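Local coordinates for protein transcriptional regulator (Corynebacterium diphtheriae, PDB 3LMM) that probably acts as a DNA-binding transcriptional regulator with a Schlafen-type AlbA_2 region and helix-turn-helix regions, though its precise function is unknown, at residues A[215-220]-A[360-365]; A[175-180]-A[225-230]; A[102-107]-A[457-462]. All coordinates share one frame; numbering follows the deposited sequence.

Contact 1 (A[215-220]-A[360-365])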
ATOM      1  N   ILE A 215      -6.149  -3.626 -18.961  1.00 18.18           N
ATOM      2  CA  ILE A 215      -5.241  -3.194 -17.897  1.00 20.53           C
ATOM      3  C   ILE A 215      -4.741  -1.763 -18.101  1.00 22.61           C
ATOM      4  O   ILE A 215      -3.968  -1.245 -17.289  1.00 31.46           O
ATOM      5  CB  ILE A 215      -4.007  -4.139 -17.789  1.00 22.63           C
ATOM      6  CG1 ILE A 215      -3.341  -4.295 -19.157  1.00 21.12           C
ATOM      7  CG2 ILE A 215      -4.437  -5.503 -17.240  1.00 27.87           C
ATOM      8  CD1 ILE A 215      -2.223  -5.328 -19.187  1.00 16.07           C
ATOM      9  N   GLY A 216      -5.184  -1.138 -19.192  1.00 25.17           N
ATOM     10  CA  GLY A 216      -4.792   0.227 -19.508  1.00 23.66           C
ATOM     11  C   GLY A 216      -3.437   0.344 -20.185  1.00 24.23           C
ATOM     12  O   GLY A 216      -2.836   1.412 -20.218  1.00 23.62           O
ATOM     13  N   ALA A 217      -2.950  -0.752 -20.745  1.00 22.46           N
ATOM     14  CA  ALA A 217      -1.650  -0.740 -21.391  1.00 20.88           C
ATOM     15  C   ALA A 217      -1.761  -0.337 -22.854  1.00 27.04           C
ATOM     16  O   ALA A 217      -0.894   0.363 -23.404  1.00 20.78           O
ATOM     17  CB  ALA A 217      -1.029  -2.115 -21.282  1.00 21.46           C
ATOM     18  N   LEU A 218      -2.845  -0.800 -23.469  1.00 31.11           N
ATOM     19  CA  LEU A 218      -3.132  -0.572 -24.875  1.00 24.17           C
ATOM     20  C   LEU A 218      -4.012   0.652 -25.085  1.00 28.36           C
ATOM     21  O   LEU A 218      -5.071   0.792 -24.470  1.00 28.95           O
ATOM     22  CB  LEU A 218      -3.799  -1.822 -25.466  1.00 19.17           C
ATOM     23  CG  LEU A 218      -3.647  -2.035 -26.965  1.00  9.98           C
ATOM     24  CD1 LEU A 218      -4.592  -1.154 -27.729  1.00 24.32           C
ATOM     25  CD2 LEU A 218      -2.219  -1.749 -27.344  1.00 12.89           C
ATOM     26  N   ASP A 219      -3.532   1.527 -25.965  1.00 34.48           N
ATOM     27  CA  ASP A 219      -4.169   2.789 -26.352  1.00 28.86           C
ATOM     28  C   ASP A 219      -5.505   2.565 -27.037  1.00 27.70           C
ATOM     29  O   ASP A 219      -6.143   1.527 -26.907  1.00 35.61           O
ATOM     30  CB  ASP A 219      -3.262   3.535 -27.338  1.00 33.55           C
ATOM     31  CG  ASP A 219      -2.996   4.956 -26.925  1.00 37.18           C
ATOM     32  OD1 ASP A 219      -2.328   5.687 -27.695  1.00 31.40           O
ATOM     33  OD2 ASP A 219      -3.453   5.341 -25.826  1.00 47.39           O
ATOM     34  N   ALA A 220      -5.924   3.566 -27.785  1.00 26.77           N
ATOM     35  CA  ALA A 220      -7.159   3.462 -28.512  1.00 23.02           C
ATOM     36  C   ALA A 220      -6.736   3.440 -29.965  1.00 27.84           C
ATOM     37  O   ALA A 220      -7.521   3.089 -30.833  1.00 31.49           O
ATOM     38  CB  ALA A 220      -8.037   4.647 -28.229  1.00 22.60           C
ATOM     39  N   ALA A 360       3.229   1.157 -11.555  1.00 15.64           N
ATOM     40  CA  ALA A 360       2.634   0.551 -10.382  1.00 12.31           C
ATOM     41  C   ALA A 360       1.223   0.126 -10.733  1.00 15.66           C
ATOM     42  O   ALA A 360       0.882  -1.050 -10.624  1.00 20.62           O
ATOM     43  CB  ALA A 360       2.610   1.530  -9.228  1.00  8.11           C
ATOM     44  N   ASP A 361       0.404   1.067 -11.186  1.00 14.47           N
ATOM     45  CA  ASP A 361      -0.959   0.698 -11.513  1.00 18.30           C
ATOM     46  C   ASP A 361      -1.077  -0.497 -12.458  1.00 20.81           C
ATOM     47  O   ASP A 361      -1.962  -1.331 -12.282  1.00 29.16           O
ATOM     48  CB  ASP A 361      -1.732   1.853 -12.119  1.00 15.33           C
ATOM     49  CG  ASP A 361      -3.136   1.443 -12.481  1.00 28.06           C
ATOM     50  OD1 ASP A 361      -3.902   1.128 -11.544  1.00 21.72           O
ATOM     51  OD2 ASP A 361      -3.467   1.404 -13.692  1.00 31.19           O
ATOM     52  N   LEU A 362      -0.205  -0.577 -13.461  1.00 17.44           N
ATOM     53  CA  LEU A 362      -0.262  -1.682 -14.402  1.00 12.51           C
ATOM     54  C   LEU A 362      -0.075  -3.009 -13.688  1.00 16.75           C
ATOM     55  O   LEU A 362      -0.726  -3.998 -14.031  1.00 19.49           O
ATOM     56  CB  LEU A 362       0.803  -1.523 -15.483  1.00  5.21           C
ATOM     57  CG  LEU A 362       0.743  -2.537 -16.630  1.00  3.10           C
ATOM     58  CD1 LEU A 362      -0.591  -2.455 -17.357  1.00  1.00           C
ATOM     59  CD2 LEU A 362       1.896  -2.266 -17.582  1.00  1.46           C
ATOM     60  N   TYR A 363       0.810  -3.045 -12.693  1.00 18.50           N
ATOM     61  CA  TYR A 363       1.046  -4.291 -11.948  1.00 23.67           C
ATOM     62  C   TYR A 363      -0.179  -4.658 -11.111  1.00 22.77           C
ATOM     63  O   TYR A 363      -0.474  -5.836 -10.919  1.00 19.18           O
ATOM     64  CB  TYR A 363       2.280  -4.154 -11.046  1.00 16.24           C
ATOM     65  CG  TYR A 363       3.585  -4.511 -11.715  1.00 12.70           C
ATOM     66  CD1 TYR A 363       4.011  -5.838 -11.811  1.00 13.30           C
ATOM     67  CD2 TYR A 363       4.403  -3.521 -12.239  1.00 17.77           C
ATOM     68  CE1 TYR A 363       5.233  -6.164 -12.411  1.00 10.83           C
ATOM     69  CE2 TYR A 363       5.621  -3.830 -12.838  1.00 21.52           C
ATOM     70  CZ  TYR A 363       6.038  -5.150 -12.922  1.00 21.15           C
ATOM     71  OH  TYR A 363       7.272  -5.413 -13.495  1.00 16.53           O
ATOM     72  N   ARG A 364      -0.875  -3.637 -10.617  1.00 21.00           N
ATOM     73  CA  ARG A 364      -2.084  -3.824  -9.832  1.00 25.22           C
ATOM     74  C   ARG A 364      -3.144  -4.411 -10.747  1.00 26.68           C
ATOM     75  O   ARG A 364      -3.852  -5.350 -10.383  1.00 31.37           O
ATOM     76  CB  ARG A 364      -2.593  -2.486  -9.301  1.00 31.90           C
ATOM     77  CG  ARG A 364      -2.302  -2.209  -7.841  1.00 45.18           C
ATOM     78  CD  ARG A 364      -2.945  -3.251  -6.924  1.00 59.27           C
ATOM     79  NE  ARG A 364      -4.399  -3.331  -7.049  1.00 60.80           N
ATOM     80  CZ  ARG A 364      -5.177  -4.056  -6.250  1.00 64.90           C
ATOM     81  NH1 ARG A 364      -4.645  -4.764  -5.260  1.00 61.82           N
ATOM     82  NH2 ARG A 364      -6.488  -4.085  -6.448  1.00 66.50           N
ATOM     83  N   ALA A 365      -3.247  -3.834 -11.939  1.00 28.81           N
ATOM     84  CA  ALA A 365      -4.219  -4.262 -12.933  1.00 23.19           C
ATOM     85  C   ALA A 365      -4.049  -5.735 -13.267  1.00 21.34           C
ATOM     86  O   ALA A 365      -5.038  -6.434 -13.492  1.00 19.56           O
ATOM     87  CB  ALA A 365      -4.079  -3.415 -14.184  1.00 29.60           C
TER

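Contact 2 (A[175-180]-A[225-230])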
ATOM      1  N   ASP A 175       2.683  11.422 -16.281  1.00 39.37           N
ATOM      2  CA  ASP A 175       3.153  10.132 -15.777  1.00 38.38           C
ATOM      3  C   ASP A 175       4.017   9.545 -16.860  1.00 31.10           C
ATOM      4  O   ASP A 175       3.524   8.897 -17.780  1.00 36.14           O
ATOM      5  CB  ASP A 175       1.999   9.175 -15.480  1.00 41.01           C
ATOM      6  CG  ASP A 175       1.321   9.483 -14.171  1.00 49.81           C
ATOM      7  OD1 ASP A 175       1.997  10.043 -13.273  1.00 48.10           O
ATOM      8  OD2 ASP A 175       0.121   9.148 -14.032  1.00 55.57           O
ATOM      9  N   PRO A 176       5.331   9.749 -16.753  1.00 22.60           N
ATOM     10  CA  PRO A 176       6.250   9.231 -17.762  1.00 22.49           C
ATOM     11  C   PRO A 176       6.005   7.785 -18.194  1.00 20.18           C
ATOM     12  O   PRO A 176       6.058   7.468 -19.386  1.00 21.79           O
ATOM     13  CB  PRO A 176       7.618   9.448 -17.115  1.00 19.81           C
ATOM     14  CG  PRO A 176       7.317   9.464 -15.644  1.00 10.45           C
ATOM     15  CD  PRO A 176       6.057  10.235 -15.567  1.00 14.34           C
HETATM   16  N   MSE A 177       5.702   6.923 -17.232  1.00 16.81           N
HETATM   17  CA  MSE A 177       5.492   5.514 -17.512  1.00 23.62           C
HETATM   18  C   MSE A 177       4.137   5.238 -18.154  1.00 27.66           C
HETATM   19  O   MSE A 177       3.816   4.091 -18.499  1.00 25.17           O
HETATM   20  CB  MSE A 177       5.657   4.720 -16.217  1.00 22.03           C
HETATM   21  CG  MSE A 177       5.951   3.255 -16.422  1.00 32.86           C
HETATM   22 SE   MSE A 177       7.602   2.929 -17.384  1.00 43.94          SE
HETATM   23  CE  MSE A 177       8.854   3.222 -15.961  1.00 34.63           C
ATOM     24  N   ALA A 178       3.350   6.296 -18.335  1.00 31.63           N
ATOM     25  CA  ALA A 178       2.015   6.190 -18.941  1.00 35.73           C
ATOM     26  C   ALA A 178       1.972   6.797 -20.334  1.00 29.00           C
ATOM     27  O   ALA A 178       0.972   6.666 -21.037  1.00 18.85           O
ATOM     28  CB  ALA A 178       0.980   6.876 -18.047  1.00 29.31           C
ATOM     29  N   GLN A 179       3.065   7.447 -20.724  1.00 29.50           N
ATOM     30  CA  GLN A 179       3.156   8.092 -22.029  1.00 36.09           C
ATOM     31  C   GLN A 179       3.026   7.107 -23.188  1.00 32.72           C
ATOM     32  O   GLN A 179       3.360   5.936 -23.041  1.00 42.08           O
ATOM     33  CB  GLN A 179       4.481   8.834 -22.147  1.00 42.24           C
ATOM     34  CG  GLN A 179       4.656   9.569 -23.456  1.00 50.94           C
ATOM     35  CD  GLN A 179       6.033  10.178 -23.600  1.00 56.15           C
ATOM     36  OE1 GLN A 179       6.341  11.200 -22.983  1.00 52.28           O
ATOM     37  NE2 GLN A 179       6.885   9.534 -24.398  1.00 59.65           N
ATOM     38  N   VAL A 180       2.546   7.581 -24.337  1.00 27.40           N
ATOM     39  CA  VAL A 180       2.384   6.711 -25.499  1.00 27.89           C
ATOM     40  C   VAL A 180       3.716   6.419 -26.161  1.00 31.16           C
ATOM     41  O   VAL A 180       4.590   7.283 -26.207  1.00 35.40           O
ATOM     42  CB  VAL A 180       1.456   7.324 -26.572  1.00 31.10           C
ATOM     43  CG1 VAL A 180       1.301   6.348 -27.739  1.00 17.15           C
ATOM     44  CG2 VAL A 180       0.086   7.633 -25.973  1.00 47.51           C
ATOM     45  N   SER A 225       1.534   1.754 -23.733  1.00 17.81           N
ATOM     46  CA  SER A 225       2.102   2.830 -22.942  1.00 16.64           C
ATOM     47  C   SER A 225       3.520   2.424 -22.637  1.00 13.69           C
ATOM     48  O   SER A 225       3.967   1.342 -23.014  1.00  4.65           O
ATOM     49  CB  SER A 225       1.335   3.017 -21.633  1.00 24.46           C
ATOM     50  OG  SER A 225       1.378   1.849 -20.829  1.00 20.73           O
ATOM     51  N   GLN A 226       4.218   3.291 -21.929  1.00 18.84           N
ATOM     52  CA  GLN A 226       5.594   3.011 -21.567  1.00 27.33           C
ATOM     53  C   GLN A 226       5.649   1.837 -20.572  1.00 24.50           C
ATOM     54  O   GLN A 226       6.563   1.015 -20.617  1.00 15.09           O
ATOM     55  CB  GLN A 226       6.224   4.273 -20.968  1.00 33.43           C
ATOM     56  CG  GLN A 226       7.746   4.299 -20.991  1.00 38.89           C
ATOM     57  CD  GLN A 226       8.311   4.351 -22.393  1.00 33.39           C
ATOM     58  OE1 GLN A 226       8.063   5.299 -23.138  1.00 29.90           O
ATOM     59  NE2 GLN A 226       9.089   3.333 -22.757  1.00 37.08           N
ATOM     60  N   ALA A 227       4.662   1.755 -19.684  1.00 17.61           N
ATOM     61  CA  ALA A 227       4.626   0.664 -18.717  1.00 26.15           C
ATOM     62  C   ALA A 227       4.183  -0.629 -19.394  1.00 26.15           C
ATOM     63  O   ALA A 227       4.565  -1.727 -18.984  1.00 28.94           O
ATOM     64  CB  ALA A 227       3.684   0.991 -17.565  1.00 13.62           C
ATOM     65  N   GLY A 228       3.362  -0.488 -20.426  1.00 24.48           N
ATOM     66  CA  GLY A 228       2.877  -1.651 -21.136  1.00 26.84           C
ATOM     67  C   GLY A 228       3.976  -2.217 -22.002  1.00 36.11           C
ATOM     68  O   GLY A 228       4.107  -3.430 -22.133  1.00 44.76           O
ATOM     69  N   LYS A 229       4.767  -1.334 -22.601  1.00 34.38           N
ATOM     70  CA  LYS A 229       5.868  -1.763 -23.457  1.00 33.39           C
ATOM     71  C   LYS A 229       6.932  -2.448 -22.597  1.00 36.05           C
ATOM     72  O   LYS A 229       7.462  -3.501 -22.958  1.00 35.69           O
ATOM     73  CB  LYS A 229       6.479  -0.547 -24.175  1.00 32.99           C
ATOM     74  CG  LYS A 229       7.841  -0.778 -24.852  1.00 25.47           C
ATOM     75  CD  LYS A 229       8.332   0.507 -25.518  1.00 21.92           C
ATOM     76  CE  LYS A 229       9.731   0.386 -26.145  1.00 23.38           C
ATOM     77  NZ  LYS A 229      10.880   0.480 -25.185  1.00 24.75           N
ATOM     78  N   LEU A 230       7.219  -1.851 -21.448  1.00 28.36           N
ATOM     79  CA  LEU A 230       8.226  -2.373 -20.545  1.00 21.76           C
ATOM     80  C   LEU A 230       7.860  -3.754 -20.017  1.00 21.44           C
ATOM     81  O   LEU A 230       8.733  -4.594 -19.789  1.00 24.96           O
ATOM     82  CB  LEU A 230       8.407  -1.384 -19.389  1.00 17.78           C
ATOM     83  CG  LEU A 230       9.647  -1.382 -18.481  1.00 14.26           C
ATOM     84  CD1 LEU A 230       9.267  -1.830 -17.099  1.00 16.27           C
ATOM     85  CD2 LEU A 230      10.726  -2.261 -19.061  1.00 16.05           C
TER

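Contact 3 (A[102-107]-A[457-462])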
ATOM      1  N   ILE A 102      -9.911  15.611  13.262  1.00 26.96           N
ATOM      2  CA  ILE A 102      -9.155  15.750  12.023  1.00 27.22           C
ATOM      3  C   ILE A 102      -8.092  14.671  11.861  1.00 29.98           C
ATOM      4  O   ILE A 102      -8.119  13.894  10.898  1.00 29.02           O
ATOM      5  CB  ILE A 102      -8.447  17.107  11.945  1.00 25.96           C
ATOM      6  CG1 ILE A 102      -9.462  18.238  12.093  1.00 25.62           C
ATOM      7  CG2 ILE A 102      -7.735  17.239  10.600  1.00 29.28           C
ATOM      8  CD1 ILE A 102     -10.348  18.403  10.887  1.00 37.60           C
ATOM      9  N   ASP A 103      -7.145  14.642  12.792  1.00 30.07           N
ATOM     10  CA  ASP A 103      -6.068  13.663  12.735  1.00 39.32           C
ATOM     11  C   ASP A 103      -6.613  12.249  12.606  1.00 40.12           C
ATOM     12  O   ASP A 103      -6.129  11.458  11.791  1.00 38.30           O
ATOM     13  CB  ASP A 103      -5.172  13.766  13.975  1.00 41.46           C
ATOM     14  CG  ASP A 103      -4.391  15.062  14.019  1.00 47.47           C
ATOM     15  OD1 ASP A 103      -3.759  15.404  12.995  1.00 53.75           O
ATOM     16  OD2 ASP A 103      -4.404  15.742  15.069  1.00 54.03           O
ATOM     17  N   TRP A 104      -7.628  11.931  13.401  1.00 35.39           N
ATOM     18  CA  TRP A 104      -8.217  10.602  13.343  1.00 30.12           C
ATOM     19  C   TRP A 104      -8.727  10.301  11.932  1.00 26.88           C
ATOM     20  O   TRP A 104      -8.355   9.293  11.332  1.00 25.53           O
ATOM     21  CB  TRP A 104      -9.370  10.495  14.329  1.00 32.01           C
ATOM     22  CG  TRP A 104     -10.013   9.150  14.287  1.00 34.18           C
ATOM     23  CD1 TRP A 104      -9.643   8.038  14.986  1.00 27.96           C
ATOM     24  CD2 TRP A 104     -11.113   8.759  13.460  1.00 33.12           C
ATOM     25  NE1 TRP A 104     -10.447   6.979  14.643  1.00 25.47           N
ATOM     26  CE2 TRP A 104     -11.356   7.395  13.707  1.00 28.77           C
ATOM     27  CE3 TRP A 104     -11.913   9.434  12.528  1.00 22.96           C
ATOM     28  CZ2 TRP A 104     -12.369   6.691  13.062  1.00 21.47           C
ATOM     29  CZ3 TRP A 104     -12.917   8.735  11.891  1.00 14.56           C
ATOM     30  CH2 TRP A 104     -13.134   7.378  12.159  1.00 23.00           C
ATOM     31  N   LEU A 105      -9.585  11.176  11.418  1.00 19.87           N
ATOM     32  CA  LEU A 105     -10.136  11.009  10.088  1.00 17.83           C
ATOM     33  C   LEU A 105      -9.042  10.998   9.008  1.00 19.51           C
ATOM     34  O   LEU A 105      -9.056  10.147   8.125  1.00 14.51           O
ATOM     35  CB  LEU A 105     -11.160  12.114   9.801  1.00 16.13           C
ATOM     36  CG  LEU A 105     -11.823  12.131   8.409  1.00  7.96           C
ATOM     37  CD1 LEU A 105     -12.434  10.778   8.131  1.00  9.63           C
ATOM     38  CD2 LEU A 105     -12.874  13.228   8.335  1.00  1.00           C
ATOM     39  N   ARG A 106      -8.093  11.928   9.063  1.00 17.18           N
ATOM     40  CA  ARG A 106      -7.040  11.927   8.061  1.00 21.21           C
ATOM     41  C   ARG A 106      -6.355  10.563   8.052  1.00 26.41           C
ATOM     42  O   ARG A 106      -6.322   9.879   7.023  1.00 24.91           O
ATOM     43  CB  ARG A 106      -6.019  13.029   8.339  1.00 24.47           C
ATOM     44  CG  ARG A 106      -6.135  14.220   7.387  1.00 31.24           C
ATOM     45  CD  ARG A 106      -5.203  15.364   7.772  1.00 38.37           C
ATOM     46  NE  ARG A 106      -3.796  14.967   7.730  1.00 39.58           N
ATOM     47  CZ  ARG A 106      -3.094  14.807   6.613  1.00 39.77           C
ATOM     48  NH1 ARG A 106      -1.822  14.440   6.679  1.00 42.62           N
ATOM     49  NH2 ARG A 106      -3.657  15.027   5.431  1.00 36.76           N
ATOM     50  N   GLN A 107      -5.823  10.155   9.202  1.00 29.10           N
ATOM     51  CA  GLN A 107      -5.144   8.859   9.337  1.00 27.85           C
ATOM     52  C   GLN A 107      -6.052   7.682   8.983  1.00 21.36           C
ATOM     53  O   GLN A 107      -5.599   6.678   8.430  1.00  6.45           O
ATOM     54  CB  GLN A 107      -4.638   8.690  10.776  1.00 31.76           C
ATOM     55  CG  GLN A 107      -4.243   7.257  11.148  1.00 39.42           C
ATOM     56  CD  GLN A 107      -2.950   6.798  10.504  1.00 39.94           C
ATOM     57  OE1 GLN A 107      -2.658   5.605  10.479  1.00 44.76           O
ATOM     58  NE2 GLN A 107      -2.162   7.741   9.996  1.00 46.76           N
ATOM     59  N   GLY A 457       1.956   8.319  12.314  1.00 44.42           N
ATOM     60  CA  GLY A 457       1.548   9.307  13.301  1.00 39.96           C
ATOM     61  C   GLY A 457       1.186   8.703  14.639  1.00 41.59           C
ATOM     62  O   GLY A 457       1.201   7.484  14.796  1.00 41.41           O
ATOM     63  N   LYS A 458       0.852   9.549  15.607  1.00 41.74           N
ATOM     64  CA  LYS A 458       0.498   9.050  16.925  1.00 39.77           C
ATOM     65  C   LYS A 458      -0.827   8.312  16.920  1.00 36.28           C
ATOM     66  O   LYS A 458      -1.111   7.530  17.821  1.00 33.06           O
ATOM     67  CB  LYS A 458       0.496  10.196  17.944  1.00 37.15           C
ATOM     68  CG  LYS A 458       1.904  10.731  18.220  1.00 52.95           C
ATOM     69  CD  LYS A 458       1.956  11.670  19.421  1.00 64.84           C
ATOM     70  CE  LYS A 458       1.074  12.901  19.214  1.00 71.19           C
ATOM     71  NZ  LYS A 458       1.088  13.824  20.392  1.00 69.20           N
ATOM     72  N   GLU A 459      -1.631   8.546  15.893  1.00 41.83           N
ATOM     73  CA  GLU A 459      -2.910   7.862  15.790  1.00 44.35           C
ATOM     74  C   GLU A 459      -2.718   6.375  15.555  1.00 40.92           C
ATOM     75  O   GLU A 459      -3.254   5.548  16.290  1.00 38.78           O
ATOM     76  CB  GLU A 459      -3.740   8.442  14.650  1.00 51.03           C
ATOM     77  CG  GLU A 459      -4.407   9.739  15.020  1.00 64.64           C
ATOM     78  CD  GLU A 459      -5.232   9.601  16.276  1.00 70.63           C
ATOM     79  OE1 GLU A 459      -6.111   8.707  16.311  1.00 69.01           O
ATOM     80  OE2 GLU A 459      -4.994  10.378  17.230  1.00 78.32           O
ATOM     81  N   ALA A 460      -1.954   6.032  14.527  1.00 35.52           N
ATOM     82  CA  ALA A 460      -1.715   4.631  14.224  1.00 33.66           C
ATOM     83  C   ALA A 460      -1.134   3.916  15.447  1.00 32.75           C
ATOM     84  O   ALA A 460      -1.462   2.762  15.714  1.00 29.65           O
ATOM     85  CB  ALA A 460      -0.771   4.507  13.040  1.00 22.37           C
ATOM     86  N   ALA A 461      -0.280   4.617  16.187  1.00 30.49           N
ATOM     87  CA  ALA A 461       0.354   4.059  17.367  1.00 24.91           C
ATOM     88  C   ALA A 461      -0.690   3.644  18.387  1.00 27.20           C
ATOM     89  O   ALA A 461      -0.688   2.508  18.882  1.00 19.86           O
ATOM     90  CB  ALA A 461       1.298   5.074  17.971  1.00 21.29           C
ATOM     91  N   ARG A 462      -1.587   4.571  18.703  1.00 25.69           N
ATOM     92  CA  ARG A 462      -2.650   4.310  19.668  1.00 33.79           C
ATOM     93  C   ARG A 462      -3.451   3.092  19.195  1.00 32.15           C
ATOM     94  O   ARG A 462      -3.744   2.185  19.976  1.00 22.33           O
ATOM     95  CB  ARG A 462      -3.563   5.534  19.775  1.00 38.56           C
ATOM     96  CG  ARG A 462      -3.957   5.893  21.205  1.00 62.10           C
ATOM     97  CD  ARG A 462      -4.966   7.037  21.230  1.00 73.81           C
ATOM     98  NE  ARG A 462      -4.541   8.171  20.405  1.00 84.48           N
ATOM     99  CZ  ARG A 462      -3.526   8.984  20.693  1.00 83.68           C
ATOM    100  NH1 ARG A 462      -2.815   8.801  21.798  1.00 81.92           N
ATOM    101  NH2 ARG A 462      -3.218   9.983  19.869  1.00 68.87           N
TER

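Contact 1 (A[215-220]-A[360-365])
Asp361, whose OD2 lies 4.5 Å from Ile215 O across the contact, has both carboxylate oxygens engaged by the helix 161-171: Arg161 makes a salt bridge to OD1 and Trp165 donates its indole N-H to OD2. No hydrogen bond joins 215-220 to 360-365 directly, so the contact itself is apolar. Ile215 supplies its centre. With CG1 set between the backbone N and the carbonyl carbon (chi1 52°), that branch meets Leu362, CG1 to CD1 at 3.8 Å, while Ile215 CG2 lies 3.7 Å from Ala365 CB. The Ile215 and Leu362 side chains cross obliquely, and CD1 is the branch of Leu362 that does the touching; Ala217 CB reaches the same methyl at 4.0 Å. Just after Ile215 a Schellman motif at Gly216, with positive phi (82°), closes helix 208-214, and Ala217 follows it. Helix 357-365 thus packs on the turn that follows helix 208-214. Leu362 also touches Ala227 and Leu231, and Ile215 touches Phe232, which places helix 226-232 against both partners, while helix 298-311 packs on Ala360 and Tyr363.

Contact 2 (A[175-180]-A[225-230])
Met177 and Gln179 offer their carbonyls to the start of helix 226-232: Ala227 N donates to Met177 O at 2.8 Å and Gln226 N to Gln179 O at 3.0 Å. Both bonds are weak, bent to about 125° at the hydrogen. The third amide of this turn is served from within the segment, where Ser225 OG accepts from Gly228 N at 3.1 Å. Ser225 stands at the N-cap position, and OG, set between the backbone N and the carbonyl carbon (chi1 61°), makes the capping bond. Together, a side chain and two carbonyls from a distant loop take up the amides of Gln226, Ala227 and Gly228, which have no acceptor earlier in the helix; the two carbonyls do so weakly. Ser225 also pairs with Val180 in an antiparallel, non-hydrogen-bonded bridge with diverging side chains, and Gln179 O receives a CA-H contact from Ser225. Apolar packing adds to these bonds. Met177, present as selenomethionine, lays its CG 3.4 Å from Ala227 CB, and the bend at chi2 brings SE to 3.9 Å from Gln226 CG, the two chains crossing at about a right angle. Gln226 CB sits 3.6 Å from Pro176 O. Met177 touches Ala358 and Leu359 of helix 357-365, while Arg169 of helix 161-171 donates to Ala178 O.

Contact 3 (A[102-107]-A[457-462])
Gln107 CG, anti to its backbone N (chi1 165°), is laid against Glu459 CB, 3.7 Å away; Glu459 CG, anti to the carbonyl carbon (chi1 -79°), comes to 4.0 Å from Asp103 O. The Gln107 and Glu459 chains slide past each other in opposite directions. The amide end then goes on past the glutamate to the next residue, where Gln107 OE1 lies 3.4 Å from Ala460 CB. The Glu459 chain bends at chi2, and its OE1 lies 3.8 Å from Trp104 CD1, at the indole edge and near the ring plane. The axes of 102-107 and 458-462 approach to 9.9 Å at a crossing angle of -80°, and no hydrogen bond spans them. Helix 102-113 belongs to the Schlafen-type AlbA_2 region; helix 458-469 follows helices 430-441 and 447-454 and precedes the strands 479-482 and 485-488, an order consistent with a winged helix in which 458-469 would be the recognition helix. Within that helix Arg462 NH2 forms a nearly straight hydrogen bond, part of a salt bridge, to Glu459 OE2 at 3.2 Å, meeting the oxygen from above the carboxylate plane while the oxygen lies in the guanidinium plane. That cation may offset the like charge of Asp103, whose OD2 is 5.8 Å from Glu459 OE2. Trp104 also touches Ala65 of helix 62-77, and Ala461 packs on helix 447-454.

In the fold
Contacts 1 and 2 belong to one packed region, their centres about 9 Å apart. Helix 226-232 is common ground: Leu362 of contact 1 rests on Ala227 of contact 2, and Ala217 O probably accepts a hydrogen bond from Ser225 N. Contact 1 is buried and apolar. Contact 2, only partly buried, relies on backbone carbonyls directed at a helix start as well as on packing. Contact 3 lies at the surface on the opposite side of the chain's centre, with centres about 33 and 36 Å from the other two; it joins helices from separate sequence families, 350 residues apart, largely through van der Waals contacts of polar side chains, with no hydrogen bond or salt bridge across.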